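Local coordinates for protein transcriptional regulator, LacI family (Arthrobacter sp., PDB 4RKQ) that regulates transcription as a LacI-family protein, probably in response to a small-molecule effector, perhaps a sugar, bound by its periplasmic-binding-protein-like core, at the interface of chains A and B. Residues are numbered along the deposited sequence; one frame, centred on the assembly and turned at random. Chains: chain A/B, Transcriptional regulator, LacI family.

The interface of chains A and B. Residues chain A 35, 38-39, 42-43; chain B 54-56.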
# COMPACT_ATOMS: atom_id res chain seq x y z
N SER A 35 6.10 5.60 3.82
CA SER A 35 5.35 6.38 4.80
C SER A 35 6.21 6.57 6.07
O SER A 35 6.22 7.64 6.67
CB SER A 35 4.06 5.64 5.17
OG SER A 35 3.34 6.37 6.15
N VAL A 38 8.87 9.12 5.30
CA VAL A 38 8.29 10.45 5.16
C VAL A 38 7.90 11.03 6.54
O VAL A 38 8.11 12.21 6.75
CB VAL A 38 7.11 10.49 4.22
CG1 VAL A 38 6.51 11.86 4.19
CG2 VAL A 38 7.58 10.16 2.81
N GLU A 39 7.33 10.20 7.41
CA GLU A 39 7.04 10.57 8.81
C GLU A 39 8.27 11.15 9.53
O GLU A 39 8.23 12.27 10.04
CB GLU A 39 6.50 9.40 9.60
CG GLU A 39 6.26 9.67 11.10
CD GLU A 39 5.02 10.48 11.44
OE1 GLU A 39 4.32 10.97 10.52
OE2 GLU A 39 4.74 10.64 12.65
N THR A 42 9.69 14.33 7.87
CA THR A 42 8.79 15.44 7.97
C THR A 42 8.90 16.04 9.40
O THR A 42 8.88 17.24 9.60
CB THR A 42 7.34 15.02 7.65
OG1 THR A 42 7.24 14.68 6.24
CG2 THR A 42 6.39 16.14 7.98
N LEU A 43 9.07 15.16 10.37
CA LEU A 43 9.19 15.59 11.76
C LEU A 43 10.52 16.28 12.07
O LEU A 43 10.63 16.95 13.12
CB LEU A 43 8.96 14.43 12.64
CG LEU A 43 7.56 13.86 12.71
CD1 LEU A 43 7.56 12.60 13.59
CD2 LEU A 43 6.59 14.89 13.21
N GLY B 54 0.55 13.22 4.78
CA GLY B 54 -0.15 12.78 5.97
C GLY B 54 0.77 12.74 7.19
O GLY B 54 0.75 11.78 7.94
N HIS B 55 1.60 13.75 7.38
CA HIS B 55 2.56 13.71 8.47
C HIS B 55 2.79 15.13 8.99
O HIS B 55 2.64 16.08 8.25
CB HIS B 55 3.88 13.17 7.95
CG HIS B 55 3.76 11.86 7.24
ND1 HIS B 55 3.77 10.67 7.91
CD2 HIS B 55 3.58 11.55 5.93
CE1 HIS B 55 3.66 9.67 7.06
NE2 HIS B 55 3.51 10.18 5.85
N GLY B 56 3.18 15.27 10.26
CA GLY B 56 3.62 16.59 10.77
C GLY B 56 2.60 17.73 10.71
O GLY B 56 2.96 18.91 10.55
O HOH W 1 3.20 13.05 12.07
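A:Glu39 and B:His55 meet in a small polar patch of a two-fold homodimer interface, where a loop of one chain docks on a helix of the other and ties the copies together, probably in the dimer typical of the LacI family. The imidazole of B:His55 lies with one face over the backbone of A:Val38 and A:Glu39, the amide N of A:Glu39 sitting 3.6 Å above the ring plane toward its rim. On the same face, past the CD2 rim, methyl CG1 of A:Val38 packs 3.4 Å from CD2 of B:His55. At the ring edge, ND1 of B:His55 donates a hydrogen bond of 2.7 Å to the carboxylate oxygen OE1 of A:Glu39. The acceptor lies almost in the ring plane and uses its anti lone pair (157° at the hydrogen), although carboxylate and ring are turned 59° apart. A bend at chi2 (76°) brings the carboxylate of A:Glu39 back to this edge. OE1 of A:Glu39 also bonds water 1 at 2.8 Å, which meets the backbone N of B:Gly56 at 2.9 Å; one oxygen thus reaches side chain and main chain. OG of A:Ser35 closes the far edge in the ring plane, 3.4 Å from CE1 of B:His55. A:Thr42 turns its CG2 methyl toward CB of B:His55 (3.9 Å), while its hydroxyl OG1 bonds the carbonyl O of A:Val38 within the helix. Replacing B:His55 by an alanine is likely to leave the A:Glu39 carboxylate without its direct cross-chain donor and to open a gap beside A:Val38. The chain A residues belong to helix 29-43, and B:Gly54 to B:Gly56 to the loop between strand 47-52 and helix 60-67.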